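Chitinase (Paenibacillus sp. FPU-7, PDB 5GZT) probably hydrolyses the beta-1,4 links between N-acetylglucosamine units at internal positions of chitin and chitodextrins. Local coordinates at residues W1114-D1119 against K1123-I1128; P1050-L1055 against D1091-L1096. All blocks are in the same frame, centred on the assembly; numbering follows the deposited sequence.

Interaction 1: W1114-D1119 against K1123-I1128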
loop_
_atom_site.group_PDB
_atom_site.type_symbol
_atom_site.label_atom_id
_atom_site.label_comp_id
_atom_site.label_asym_id
_atom_site.label_seq_id
_atom_site.Cartn_x
_atom_site.Cartn_y
_atom_site.Cartn_z
ATOM N N TRP B 1114 34.521 27.964 -2.892
ATOM C CA TRP B 1114 35.467 27.844 -3.975
ATOM C C TRP B 1114 34.943 28.669 -5.171
ATOM O O TRP B 1114 33.852 28.328 -5.657
ATOM C CB TRP B 1114 35.602 26.389 -4.374
ATOM C CG TRP B 1114 36.540 26.173 -5.514
ATOM C CD1 TRP B 1114 36.300 26.491 -6.855
ATOM C CD2 TRP B 1114 37.901 25.696 -5.465
ATOM N NE1 TRP B 1114 37.431 26.250 -7.608
ATOM C CE2 TRP B 1114 38.406 25.722 -6.800
ATOM C CE3 TRP B 1114 38.720 25.190 -4.441
ATOM C CZ2 TRP B 1114 39.652 25.295 -7.119
ATOM C CZ3 TRP B 1114 40.025 24.793 -4.754
ATOM C CH2 TRP B 1114 40.463 24.823 -6.074
ATOM N N ASP B 1115 35.656 29.673 -5.684
ATOM C CA ASP B 1115 36.859 30.261 -5.140
ATOM C C ASP B 1115 36.785 31.742 -5.321
ATOM O O ASP B 1115 35.849 32.255 -5.994
ATOM C CB ASP B 1115 38.178 29.639 -5.613
ATOM C CG ASP B 1115 38.696 30.154 -6.985
ATOM O OD1 ASP B 1115 38.402 31.307 -7.418
ATOM O OD2 ASP B 1115 39.453 29.337 -7.581
ATOM N N TYR B 1116 37.698 32.427 -4.654
ATOM C CA TYR B 1116 37.647 33.874 -4.541
ATOM C C TYR B 1116 37.670 34.573 -5.936
ATOM O O TYR B 1116 37.085 35.628 -6.081
ATOM C CB TYR B 1116 38.799 34.410 -3.724
ATOM C CG TYR B 1116 38.435 35.700 -3.023
ATOM C CD1 TYR B 1116 38.476 36.954 -3.682
ATOM C CD2 TYR B 1116 37.979 35.672 -1.737
ATOM C CE1 TYR B 1116 38.098 38.145 -3.013
ATOM C CE2 TYR B 1116 37.599 36.811 -1.094
ATOM C CZ TYR B 1116 37.623 38.051 -1.732
ATOM O OH TYR B 1116 37.250 39.129 -0.972
ATOM N N SER B 1117 38.358 33.979 -6.925
ATOM C CA SER B 1117 38.575 34.633 -8.224
ATOM C C SER B 1117 37.302 34.632 -9.085
ATOM O O SER B 1117 37.250 35.360 -10.093
ATOM C CB SER B 1117 39.691 33.932 -8.971
ATOM O OG SER B 1117 39.261 32.623 -9.385
ATOM N N GLN B 1118 36.280 33.819 -8.708
ATOM C CA GLN B 1118 35.219 33.486 -9.652
ATOM C C GLN B 1118 34.057 34.472 -9.639
ATOM O O GLN B 1118 33.134 34.263 -10.421
ATOM C CB GLN B 1118 34.752 32.035 -9.490
ATOM C CG GLN B 1118 35.862 31.045 -9.739
ATOM C CD GLN B 1118 35.426 29.622 -9.485
ATOM O OE1 GLN B 1118 34.672 29.329 -8.524
ATOM N NE2 GLN B 1118 35.826 28.730 -10.374
ATOM N N ASP B 1119 34.139 35.540 -8.818
ATOM C CA ASP B 1119 33.111 36.560 -8.661
ATOM C C ASP B 1119 33.779 37.859 -8.273
ATOM O O ASP B 1119 33.853 38.227 -7.065
ATOM C CB ASP B 1119 31.990 36.237 -7.647
ATOM C CG ASP B 1119 31.085 37.469 -7.398
ATOM O OD1 ASP B 1119 30.934 38.255 -8.390
ATOM O OD2 ASP B 1119 30.579 37.713 -6.244
ATOM N N LYS B 1123 29.759 40.170 -4.570
ATOM C CA LYS B 1123 28.398 39.955 -4.132
ATOM C C LYS B 1123 28.155 38.565 -3.527
ATOM O O LYS B 1123 27.379 38.485 -2.592
ATOM C CB LYS B 1123 27.392 40.149 -5.275
ATOM C CG LYS B 1123 27.302 41.599 -5.781
ATOM C CD LYS B 1123 26.225 41.757 -6.860
ATOM C CE LYS B 1123 26.125 43.225 -7.270
ATOM N NZ LYS B 1123 24.755 43.499 -7.780
ATOM N N LEU B 1124 28.741 37.516 -4.110
ATOM C CA LEU B 1124 28.601 36.147 -3.549
ATOM C C LEU B 1124 29.126 36.115 -2.107
ATOM O O LEU B 1124 28.389 35.718 -1.133
ATOM C CB LEU B 1124 29.181 35.083 -4.491
ATOM C CG LEU B 1124 28.460 34.981 -5.847
ATOM C CD1 LEU B 1124 28.827 33.721 -6.632
ATOM C CD2 LEU B 1124 26.922 35.019 -5.734
ATOM N N LEU B 1125 30.302 36.679 -1.914
ATOM C CA LEU B 1125 30.925 36.755 -0.581
ATOM C C LEU B 1125 30.100 37.641 0.317
ATOM O O LEU B 1125 29.832 37.277 1.475
ATOM C CB LEU B 1125 32.353 37.238 -0.670
ATOM C CG LEU B 1125 33.055 37.642 0.600
ATOM C CD1 LEU B 1125 33.137 36.488 1.573
ATOM C CD2 LEU B 1125 34.444 38.154 0.287
ATOM N N GLY B 1126 29.614 38.759 -0.212
ATOM C CA GLY B 1126 28.837 39.689 0.616
ATOM C C GLY B 1126 27.541 39.037 1.131
ATOM O O GLY B 1126 27.135 39.271 2.224
ATOM N N ALA B 1127 26.953 38.165 0.347
ATOM C CA ALA B 1127 25.781 37.444 0.735
ATOM C C ALA B 1127 26.026 36.496 1.931
ATOM O O ALA B 1127 25.236 36.440 2.885
ATOM C CB ALA B 1127 25.229 36.667 -0.443
ATOM N N ILE B 1128 27.154 35.811 1.890
ATOM C CA ILE B 1128 27.543 34.929 2.982
ATOM C C ILE B 1128 27.776 35.754 4.198
ATOM O O ILE B 1128 27.221 35.502 5.255
ATOM C CB ILE B 1128 28.801 34.095 2.622
ATOM C CG1 ILE B 1128 28.483 33.190 1.413
ATOM C CG2 ILE B 1128 29.192 33.210 3.843
ATOM C CD1 ILE B 1128 29.715 32.581 0.802
HETATM O O HOH W 1 32.046 37.449 -4.094
#

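Interaction 2: P1050-L1055 against D1091-L1096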
loop_
_atom_site.group_PDB
_atom_site.type_symbol
_atom_site.label_atom_id
_atom_site.label_comp_id
_atom_site.label_asym_id
_atom_site.label_seq_id
_atom_site.Cartn_x
_atom_site.Cartn_y
_atom_site.Cartn_z
ATOM N N PRO B 1050 31.332 27.340 -16.394
ATOM C CA PRO B 1050 31.377 28.800 -16.228
ATOM C C PRO B 1050 31.363 29.329 -14.790
ATOM O O PRO B 1050 30.617 28.889 -13.918
ATOM C CB PRO B 1050 30.093 29.293 -16.913
ATOM C CG PRO B 1050 29.210 28.121 -16.969
ATOM C CD PRO B 1050 30.069 26.894 -16.977
ATOM N N THR B 1051 32.130 30.346 -14.572
ATOM C CA THR B 1051 32.193 30.928 -13.282
ATOM C C THR B 1051 31.052 31.896 -13.138
ATOM O O THR B 1051 30.401 32.267 -14.156
ATOM C CB THR B 1051 33.467 31.735 -13.175
ATOM O OG1 THR B 1051 33.485 32.743 -14.184
ATOM C CG2 THR B 1051 34.678 30.840 -13.383
ATOM N N TYR B 1052 30.791 32.346 -11.919
ATOM C CA TYR B 1052 29.792 33.383 -11.743
ATOM C C TYR B 1052 30.111 34.596 -12.670
ATOM O O TYR B 1052 29.196 35.168 -13.288
ATOM C CB TYR B 1052 29.654 33.822 -10.312
ATOM C CG TYR B 1052 28.477 34.755 -10.057
ATOM C CD1 TYR B 1052 27.177 34.244 -9.974
ATOM C CD2 TYR B 1052 28.678 36.145 -9.870
ATOM C CE1 TYR B 1052 26.088 35.087 -9.723
ATOM C CE2 TYR B 1052 27.603 36.992 -9.611
ATOM C CZ TYR B 1052 26.310 36.453 -9.537
ATOM O OH TYR B 1052 25.239 37.258 -9.257
ATOM N N ASN B 1053 31.378 34.958 -12.818
ATOM C CA ASN B 1053 31.701 36.066 -13.728
ATOM C C ASN B 1053 31.248 35.767 -15.189
ATOM O O ASN B 1053 30.836 36.648 -15.915
ATOM C CB ASN B 1053 33.200 36.245 -13.850
ATOM C CG ASN B 1053 33.881 36.560 -12.569
ATOM O OD1 ASN B 1053 33.505 37.475 -11.794
ATOM N ND2 ASN B 1053 34.983 35.857 -12.366
ATOM N N ASP B 1054 31.469 34.539 -15.659
ATOM C CA ASP B 1054 30.955 34.157 -16.932
ATOM C C ASP B 1054 29.421 34.301 -16.935
ATOM O O ASP B 1054 28.844 34.787 -17.933
ATOM C CB ASP B 1054 31.330 32.733 -17.302
ATOM C CG ASP B 1054 32.831 32.530 -17.455
ATOM O OD1 ASP B 1054 33.500 33.527 -17.686
ATOM O OD2 ASP B 1054 33.325 31.375 -17.311
ATOM N N LEU B 1055 28.759 33.901 -15.841
ATOM C CA LEU B 1055 27.327 33.966 -15.797
ATOM C C LEU B 1055 26.923 35.397 -15.991
ATOM O O LEU B 1055 25.987 35.676 -16.788
ATOM C CB LEU B 1055 26.705 33.393 -14.517
ATOM C CG LEU B 1055 26.887 31.912 -14.237
ATOM C CD1 LEU B 1055 26.067 31.569 -12.994
ATOM C CD2 LEU B 1055 26.437 31.091 -15.437
ATOM N N ASP B 1091 25.209 28.372 -7.558
ATOM C CA ASP B 1091 24.859 29.110 -6.342
ATOM C C ASP B 1091 24.773 30.560 -6.668
ATOM O O ASP B 1091 25.640 31.039 -7.349
ATOM C CB ASP B 1091 25.928 28.998 -5.181
ATOM C CG ASP B 1091 25.690 27.810 -4.242
ATOM O OD1 ASP B 1091 24.497 27.523 -3.948
ATOM O OD2 ASP B 1091 26.702 27.090 -3.923
ATOM N N ASP B 1092 23.837 31.283 -6.042
ATOM C CA ASP B 1092 23.779 32.762 -6.150
ATOM C C ASP B 1092 23.666 33.418 -4.818
ATOM O O ASP B 1092 23.864 32.736 -3.780
ATOM C CB ASP B 1092 22.660 33.224 -7.124
ATOM C CG ASP B 1092 21.240 33.101 -6.535
ATOM O OD1 ASP B 1092 21.079 32.572 -5.396
ATOM O OD2 ASP B 1092 20.296 33.505 -7.271
ATOM N N GLU B 1093 23.363 34.715 -4.784
ATOM C CA GLU B 1093 23.294 35.370 -3.503
ATOM C C GLU B 1093 22.231 34.817 -2.567
ATOM O O GLU B 1093 22.416 34.835 -1.344
ATOM C CB GLU B 1093 23.093 36.876 -3.612
ATOM C CG GLU B 1093 24.228 37.637 -4.246
ATOM C CD GLU B 1093 23.679 38.870 -4.948
ATOM O OE1 GLU B 1093 23.168 38.687 -6.042
ATOM O OE2 GLU B 1093 23.703 39.958 -4.385
ATOM N N GLU B 1094 21.137 34.328 -3.117
ATOM C CA GLU B 1094 20.049 33.829 -2.320
ATOM C C GLU B 1094 20.417 32.443 -1.778
ATOM O O GLU B 1094 20.182 32.115 -0.600
ATOM C CB GLU B 1094 18.740 33.705 -3.173
ATOM C CG GLU B 1094 17.504 34.012 -2.316
ATOM C CD GLU B 1094 16.149 33.719 -2.955
ATOM O OE1 GLU B 1094 16.079 33.549 -4.190
ATOM O OE2 GLU B 1094 15.161 33.556 -2.185
ATOM N N SER B 1095 20.897 31.568 -2.638
ATOM C CA SER B 1095 21.228 30.236 -2.160
ATOM C C SER B 1095 22.377 30.284 -1.133
ATOM O O SER B 1095 22.358 29.529 -0.178
ATOM C CB SER B 1095 21.524 29.270 -3.265
ATOM O OG SER B 1095 22.720 29.596 -3.942
ATOM N N LEU B 1096 23.304 31.229 -1.265
ATOM C CA LEU B 1096 24.417 31.292 -0.316
ATOM C C LEU B 1096 23.952 31.835 1.011
ATOM O O LEU B 1096 24.420 31.401 2.064
ATOM C CB LEU B 1096 25.589 32.124 -0.858
ATOM C CG LEU B 1096 26.235 31.427 -2.030
ATOM C CD1 LEU B 1096 27.178 32.395 -2.756
ATOM C CD2 LEU B 1096 27.041 30.227 -1.617
#

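Interaction 1: W1114-D1119 against K1123-I1128
Asp1119 and Leu1124 stand 6.8 Å apart at their CA atoms, the closer of two backbone approaches; Tyr1116 and Leu1125 are 8.3 Å apart, measured CA to CA. The segment 1114-1119 turns through a loop, whereas 1123-1128 is the opening of helix 1123-1133, so the loop ends facing amides of the first helical turn. Asp1119 makes the polar half of the contact. Its CG lies anti to the backbone N (chi1 171°), which carries the carboxylate out to the helix start. There OD2 accepts from Leu1124 N at 2.8 Å, in a nearly straight bond (167° at the hydrogen) that arrives almost end-on to the C-O bond. The same OD2 accepts a hydrogen bond from a water at 2.6 Å, and this water's oxygen accepts from Leu1125 N at 2.9 Å, extending the grip to the next amide. OD1 is held separately by the hydroxyl of Ser1121. With an alanine here, Leu1124 N would probably lose its acceptor and the water would lose its anchor, leaving the helix start less firmly tied to the loop. The remaining contact is Tyr1116 against Leu1125: the methyl CD2 of Leu1125 packs on ring carbon CE2 at 3.7 Å and comes within 3.2 Å of the phenolic OH. Asp784 N fixes that hydroxyl by a hydrogen bond. Within the loop, Asp1115 OD1 accepts from Ser1117 N (2.7 Å) in an Asx turn, just after the cis peptide linking Trp1114 to Asp1115. A cis peptide after the tryptophan that ends the eighth strand recurs in family 18 glycosidases, and the contact is the beta-to-alpha connection from that strand to the last helix of the TIM barrel.

Interaction 2: P1050-L1055 against D1091-L1096
Tyr1052 reaches from the start of helix 1052-1058 toward the start of helix 1093-1106, where its CA is 8.2 Å from that of Asp1092. With CG anti to the backbone N (chi1 -171°), the ring projects across, yet CD1 comes only to 4.4 Å from Asp1091 O, and no hydrogen bond joins the segments. The ring packs on Leu1124 and Asp1119, its buried side. The phenol end faces solvent more: OH lies 4.1 Å from OE1 of Glu1093, a partly exposed residue at the margin of the contact, whose carboxylate plane is turned 70° from the ring. Tightness lies instead inside each helix start. Thr1051 and Asp1054 form one capping box, Asp1054 N reaching Thr1051 OG1 at 3.1 Å and Thr1051 N returning to Asp1054 OD2 at 3.2 Å. Asp1092 and Ser1095 form the other: Ser1095 N bonds to Asp1092 OD1 and Asp1092 N to Ser1095 OG, each at 2.9 Å, and Ser1095 OG also donates to Asp1091 OD1. Lys1099 and Ala1020 N hold the other oxygen of Asp1091. Two capped helix starts thus meet through one tyrosine, beside an antiparallel sheet placed between the seventh and eighth barrel strands, consistent with the alpha+beta insertion of many family 18 chitinases.

Overall arrangement
Along the chain the two contacts come in series, without nesting or crossing. Interaction 2 comes first and closes a loop of 35 residues that holds strands 1065-1069, 1074-1079 and 1086-1089 of the small antiparallel sheet. Helix 1093-1106 then leads to barrel strand 1110-1114, and interaction 1 closes a loop of just three residues before the final helix. Their centres are 8 Å apart, and they touch directly: Asn1053 N probably donates to Gln1118 O, and Asn1053 ND2 to Ser1117 O. Together with Leu1096 packing on Ile1128, these links tie the inserted region and the last two barrel helices to the loop after the eighth strand.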